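Local coordinates for protein stiv-a81 (Sulfolobus Turreted Icosahedral Virus, PDB 3RKL) that is of unknown function, a small protein of a hyperthermophilic virus whose two-helix hairpin probably pairs with other copies in a four-helix bundle, at residues A[20-25]-A[72-77]; A[44-49]-A[55-60]. The protein carries 1 engineered substitution. One frame throughout, in Å; residues are numbered along the deposited sequence.

Contact 1 (A[20-25]-A[72-77]). Engineered in segment 72-77: Met74 (natural residue Leu).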
loop_
_atom_site.group_PDB
_atom_site.type_symbol
_atom_site.label_atom_id
_atom_site.label_comp_id
_atom_site.label_asym_id
_atom_site.label_seq_id
_atom_site.Cartn_x
_atom_site.Cartn_y
_atom_site.Cartn_z
ATOM N N PHE A 20 1.450 29.706 -7.139
ATOM C CA PHE A 20 0.981 28.332 -7.348
ATOM C C PHE A 20 -0.527 28.302 -7.581
ATOM O O PHE A 20 -1.298 28.722 -6.721
ATOM C CB PHE A 20 1.333 27.474 -6.140
ATOM C CG PHE A 20 1.150 26.001 -6.360
ATOM C CD1 PHE A 20 2.141 25.255 -6.985
ATOM C CD2 PHE A 20 0.006 25.352 -5.924
ATOM C CE1 PHE A 20 1.984 23.890 -7.178
ATOM C CE2 PHE A 20 -0.156 23.991 -6.122
ATOM C CZ PHE A 20 0.837 23.263 -6.750
ATOM N N VAL A 21 -0.926 27.820 -8.759
ATOM C CA VAL A 21 -2.326 27.837 -9.181
ATOM C C VAL A 21 -3.004 26.498 -8.951
ATOM O O VAL A 21 -2.533 25.460 -9.421
ATOM C CB VAL A 21 -2.448 28.212 -10.667
ATOM C CG1 VAL A 21 -3.914 28.220 -11.092
ATOM C CG2 VAL A 21 -1.795 29.567 -10.921
ATOM N N LEU A 22 -4.117 26.530 -8.221
ATOM C CA LEU A 22 -4.923 25.342 -7.991
ATOM C C LEU A 22 -6.021 25.276 -9.048
ATOM O O LEU A 22 -6.538 26.307 -9.479
ATOM C CB LEU A 22 -5.517 25.354 -6.575
ATOM C CG LEU A 22 -4.561 25.137 -5.395
ATOM C CD1 LEU A 22 -3.721 23.873 -5.566
ATOM C CD2 LEU A 22 -3.665 26.338 -5.152
ATOM N N SER A 23 -6.352 24.069 -9.489
ATOM C CA SER A 23 -7.387 23.888 -10.528
ATOM C C SER A 23 -8.469 22.855 -10.197
ATOM O O SER A 23 -9.554 22.875 -10.786
ATOM C CB SER A 23 -6.728 23.522 -11.863
ATOM O OG SER A 23 -6.238 22.191 -11.844
ATOM N N ASN A 24 -8.159 21.924 -9.303
ATOM C CA ASN A 24 -9.120 20.927 -8.853
ATOM C C ASN A 24 -8.822 20.652 -7.401
ATOM O O ASN A 24 -7.989 19.796 -7.110
ATOM C CB ASN A 24 -8.983 19.645 -9.682
ATOM C CG ASN A 24 -10.012 18.583 -9.313
ATOM O OD1 ASN A 24 -10.612 18.611 -8.233
ATOM N ND2 ASN A 24 -10.211 17.629 -10.214
ATOM N N LEU A 25 -9.483 21.380 -6.500
ATOM C CA LEU A 25 -9.095 21.371 -5.083
ATOM C C LEU A 25 -9.085 19.971 -4.473
ATOM O O LEU A 25 -8.117 19.597 -3.809
ATOM C CB LEU A 25 -9.947 22.323 -4.242
ATOM C CG LEU A 25 -9.763 23.817 -4.514
ATOM C CD1 LEU A 25 -10.690 24.663 -3.644
ATOM C CD2 LEU A 25 -8.298 24.222 -4.299
ATOM N N THR A 72 -6.460 23.857 1.241
ATOM C CA THR A 72 -7.504 23.479 2.190
ATOM C C THR A 72 -8.325 24.687 2.665
ATOM O O THR A 72 -9.491 24.546 2.980
ATOM C CB THR A 72 -6.952 22.722 3.406
ATOM O OG1 THR A 72 -6.063 23.567 4.143
ATOM C CG2 THR A 72 -6.246 21.436 2.963
ATOM N N SER A 73 -7.708 25.860 2.714
ATOM C CA SER A 73 -8.446 27.069 3.069
ATOM C C SER A 73 -9.472 27.376 1.996
ATOM O O SER A 73 -10.631 27.673 2.296
ATOM C CB SER A 73 -7.506 28.260 3.239
ATOM O OG SER A 73 -8.225 29.383 3.724
HETATM N N MSE A 74 -9.030 27.313 0.745
HETATM C CA MSE A 74 -9.925 27.548 -0.403
HETATM C C MSE A 74 -11.084 26.543 -0.405
HETATM O O MSE A 74 -12.215 26.874 -0.762
HETATM C CB MSE A 74 -9.154 27.429 -1.720
HETATM C CG MSE A 74 -8.070 28.470 -1.944
HETATM SE SE MSE A 74 -6.896 28.003 -3.468
HETATM C CE MSE A 74 -8.279 27.735 -4.825
ATOM N N PHE A 75 -10.777 25.304 -0.023
ATOM C CA PHE A 75 -11.738 24.195 -0.012
ATOM C C PHE A 75 -12.868 24.456 0.986
ATOM O O PHE A 75 -14.033 24.248 0.671
ATOM C CB PHE A 75 -10.959 22.903 0.292
ATOM C CG PHE A 75 -11.635 21.609 -0.118
ATOM C CD1 PHE A 75 -12.198 21.432 -1.367
ATOM C CD2 PHE A 75 -11.581 20.519 0.740
ATOM C CE1 PHE A 75 -12.751 20.209 -1.728
ATOM C CE2 PHE A 75 -12.119 19.303 0.390
ATOM C CZ PHE A 75 -12.715 19.147 -0.845
ATOM N N ILE A 76 -12.534 24.933 2.182
ATOM C CA ILE A 76 -13.563 25.157 3.198
ATOM C C ILE A 76 -14.369 26.424 2.932
ATOM O O ILE A 76 -15.581 26.443 3.148
ATOM C CB ILE A 76 -13.010 25.126 4.654
ATOM C CG1 ILE A 76 -14.123 25.510 5.637
ATOM C CG2 ILE A 76 -11.828 26.035 4.834
ATOM C CD1 ILE A 76 -13.801 25.147 7.057
ATOM N N ASP A 77 -13.701 27.476 2.467
ATOM C CA ASP A 77 -14.383 28.701 2.063
ATOM C C ASP A 77 -15.424 28.385 0.993
ATOM O O ASP A 77 -16.558 28.858 1.056
ATOM C CB ASP A 77 -13.385 29.711 1.496
ATOM C CG ASP A 77 -12.492 30.332 2.557
ATOM O OD1 ASP A 77 -12.591 29.975 3.752
ATOM O OD2 ASP A 77 -11.659 31.179 2.178
#
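Met74, an engineered residue built as selenomethionine, reaches from helix 55-80 to the two leucines that bracket the turn between strand 18-21 and helix 25-46. Followed outward, its CB lies 3.7 Å from Leu25 CD1. Beyond CG, the selenium has Leu22 CD2 at 4.0 Å and Leu25 CD2 at 4.1 Å. A bend at the last torsion (chi3 53°) then turns the terminal methyl toward both leucines, where Met74 CE meets Leu25 CD2 at 3.6 Å and Leu22 CB at 4.0 Å. The Leu25 and Met74 side chains run across one another at about a right angle, and no hydrogen bond joins the segments. The contact joins the turn that follows the three-stranded antiparallel sheet, and the first residue of helix 25-46, to the C-terminal part of helix 55-80, across the helical hairpin. Asp28 OD2 accepts from the backbone N atoms of Ser23 and Asn24, and Asn24, at the N-cap position, adds a weak bond from OD1 to the N of Glu27. On its other branch Leu25 CD1 comes to 3.7 Å from the backbone N of Phe75, while Leu25 CB approaches the ring obliquely, 3.8 Å from Phe75 CD1. A first torsion of -159° turns the Phe75 ring beside Gln26 and Ile29, and it also meets the ring of Tyr58 of a second subunit.

Contact 2 (A[44-49]-A[55-60])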
loop_
_atom_site.group_PDB
_atom_site.type_symbol
_atom_site.label_atom_id
_atom_site.label_comp_id
_atom_site.label_asym_id
_atom_site.label_seq_id
_atom_site.Cartn_x
_atom_site.Cartn_y
_atom_site.Cartn_z
ATOM N N GLU A 44 14.078 11.579 5.420
ATOM C CA GLU A 44 14.366 10.613 6.469
ATOM C C GLU A 44 15.340 9.533 5.997
ATOM O O GLU A 44 16.300 9.191 6.688
ATOM C CB GLU A 44 13.074 9.951 6.943
ATOM C CG GLU A 44 13.286 9.017 8.118
ATOM C CD GLU A 44 12.054 8.212 8.491
ATOM O OE1 GLU A 44 10.992 8.359 7.856
ATOM O OE2 GLU A 44 12.170 7.397 9.421
ATOM N N LYS A 45 15.078 8.997 4.810
ATOM C CA LYS A 45 15.882 7.914 4.274
ATOM C C LYS A 45 17.271 8.402 3.872
ATOM O O LYS A 45 18.270 7.723 4.128
ATOM C CB LYS A 45 15.182 7.264 3.064
ATOM C CG LYS A 45 13.917 6.483 3.432
ATOM C CD LYS A 45 14.151 5.432 4.520
ATOM C CE LYS A 45 12.869 4.654 4.804
ATOM N NZ LYS A 45 13.092 3.537 5.765
ATOM N N LEU A 46 17.342 9.588 3.273
ATOM C CA LEU A 46 18.645 10.151 2.884
ATOM C C LEU A 46 19.493 10.448 4.112
ATOM O O LEU A 46 20.725 10.367 4.067
ATOM C CB LEU A 46 18.486 11.418 2.049
ATOM C CG LEU A 46 18.035 11.220 0.605
ATOM C CD1 LEU A 46 17.691 12.558 -0.014
ATOM C CD2 LEU A 46 19.116 10.519 -0.201
ATOM N N SER A 47 18.831 10.779 5.215
ATOM C CA SER A 47 19.532 11.100 6.462
ATOM C C SER A 47 20.334 9.937 7.058
ATOM O O SER A 47 21.245 10.161 7.859
ATOM C CB SER A 47 18.540 11.646 7.501
ATOM O OG SER A 47 18.036 12.899 7.087
ATOM N N GLN A 48 20.003 8.707 6.663
ATOM C CA GLN A 48 20.785 7.514 7.029
ATOM C C GLN A 48 22.231 7.597 6.537
ATOM O O GLN A 48 23.146 7.071 7.170
ATOM C CB GLN A 48 20.175 6.252 6.396
ATOM C CG GLN A 48 18.720 5.944 6.742
ATOM C CD GLN A 48 18.108 4.827 5.867
ATOM O OE1 GLN A 48 17.642 3.817 6.402
ATOM N NE2 GLN A 48 18.103 5.012 4.520
ATOM N N TYR A 49 22.417 8.248 5.391
ATOM C CA TYR A 49 23.710 8.307 4.700
ATOM C C TYR A 49 24.311 9.698 4.606
ATOM O O TYR A 49 25.526 9.840 4.468
ATOM C CB TYR A 49 23.575 7.711 3.302
ATOM C CG TYR A 49 23.242 6.239 3.348
ATOM C CD1 TYR A 49 24.209 5.308 3.703
ATOM C CD2 TYR A 49 21.959 5.780 3.070
ATOM C CE1 TYR A 49 23.917 3.964 3.768
ATOM C CE2 TYR A 49 21.655 4.428 3.132
ATOM C CZ TYR A 49 22.646 3.527 3.483
ATOM O OH TYR A 49 22.375 2.197 3.557
ATOM N N THR A 55 19.417 21.292 1.166
ATOM C CA THR A 55 18.457 22.314 1.600
ATOM C C THR A 55 17.277 22.434 0.653
ATOM O O THR A 55 16.169 22.773 1.080
ATOM C CB THR A 55 19.125 23.706 1.711
ATOM O OG1 THR A 55 20.200 23.643 2.652
ATOM C CG2 THR A 55 18.113 24.747 2.169
ATOM N N GLU A 56 17.513 22.166 -0.630
ATOM C CA GLU A 56 16.441 22.208 -1.618
ATOM C C GLU A 56 15.286 21.285 -1.244
ATOM O O GLU A 56 14.127 21.629 -1.484
ATOM C CB GLU A 56 16.948 21.833 -3.013
ATOM C CG GLU A 56 15.907 21.989 -4.113
ATOM C CD GLU A 56 15.338 23.400 -4.192
ATOM O OE1 GLU A 56 16.084 24.320 -4.587
ATOM O OE2 GLU A 56 14.142 23.587 -3.859
ATOM N N LEU A 57 15.588 20.109 -0.683
ATOM C CA LEU A 57 14.527 19.177 -0.278
ATOM C C LEU A 57 13.680 19.734 0.864
ATOM O O LEU A 57 12.457 19.601 0.838
ATOM C CB LEU A 57 15.084 17.790 0.084
ATOM C CG LEU A 57 15.646 16.966 -1.088
ATOM C CD1 LEU A 57 16.089 15.601 -0.590
ATOM C CD2 LEU A 57 14.626 16.797 -2.198
ATOM N N TYR A 58 14.318 20.365 1.850
ATOM C CA TYR A 58 13.588 21.002 2.962
ATOM C C TYR A 58 12.736 22.183 2.472
ATOM O O TYR A 58 11.606 22.394 2.953
ATOM C CB TYR A 58 14.529 21.476 4.073
ATOM C CG TYR A 58 15.236 20.365 4.826
ATOM C CD1 TYR A 58 14.699 19.820 5.974
ATOM C CD2 TYR A 58 16.469 19.884 4.390
ATOM C CE1 TYR A 58 15.357 18.795 6.662
ATOM C CE2 TYR A 58 17.134 18.866 5.072
ATOM C CZ TYR A 58 16.573 18.330 6.204
ATOM O OH TYR A 58 17.229 17.318 6.875
ATOM N N ASN A 59 13.292 22.947 1.531
ATOM C CA ASN A 59 12.588 24.060 0.896
ATOM C C ASN A 59 11.340 23.581 0.141
ATOM O O ASN A 59 10.260 24.144 0.328
ATOM C CB ASN A 59 13.524 24.828 -0.052
ATOM C CG ASN A 59 14.574 25.639 0.688
ATOM O OD1 ASN A 59 14.334 26.119 1.792
ATOM N ND2 ASN A 59 15.745 25.802 0.073
ATOM N N LEU A 60 11.491 22.535 -0.677
ATOM C CA LEU A 60 10.357 21.947 -1.412
ATOM C C LEU A 60 9.284 21.456 -0.453
ATOM O O LEU A 60 8.088 21.646 -0.676
ATOM C CB LEU A 60 10.804 20.763 -2.276
ATOM C CG LEU A 60 11.535 21.025 -3.590
ATOM C CD1 LEU A 60 12.060 19.704 -4.132
ATOM C CD2 LEU A 60 10.625 21.703 -4.606
#
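Leu46 and Leu57 meet methyl to methyl at the closed end of a helical hairpin, next to its connecting loop, the C-terminal part of helix 25-46 facing the N-terminal part of helix 55-80. Along segment 55-60, Thr55 and Glu56 lead into the contact: backbone bonds Asn59 N to Thr55 O and Leu60 N to Glu56 O build the helical turn that presents Leu57. Leu57 points toward the opposite helix, and its CD1 lies 3.5 Å from Leu46 CD1, tighter than usual for two carbons. The side chains cross at about a right angle and touch through this one pair of methyls, although the CA atoms of Leu46 and Leu57 remain 10.4 Å apart. Leu39 and Ile43 also pack on Leu57, and Leu57 of a third subunit touches it. Next comes Tyr58, whose ring extends its end toward the other segment; its OH is 4.5 Å from Ser47 OG, too far for a bond, and Ser47 OG is instead hydrogen-bonded to the backbone O of Ile43. Val53 of the connecting loop packs against Leu46, Ser47 and Tyr58. Leu60, one turn beyond Leu57, rests on Leu39. The leucines and Ile43 form the apolar inside of an antiparallel helical hairpin, and Leu57 continues the packing to a third subunit, as expected of a helical bundle and consistent with the predicted coiled coil.

From the N terminus the chain first forms strands 3-9, 12-15 and 18-21, then, through the turn that carries segment 20-25 of contact 1, enters helix 25-46. Helix 25-46 runs out to the connecting loop, and contact 2 closes this short loop, with five residues between its segments, against the start of helix 55-80. That helix returns to the turn after the sheet, where contact 1 closes the longer loop of 46 intervening residues, with contact 2 nested inside it. Their centres are 27 Å apart, on opposite sides of the chain's centre. Contact 2 thus joins the helices at their connection, and contact 1 joins them and the sheet at the far end. Both lie against the second subunit.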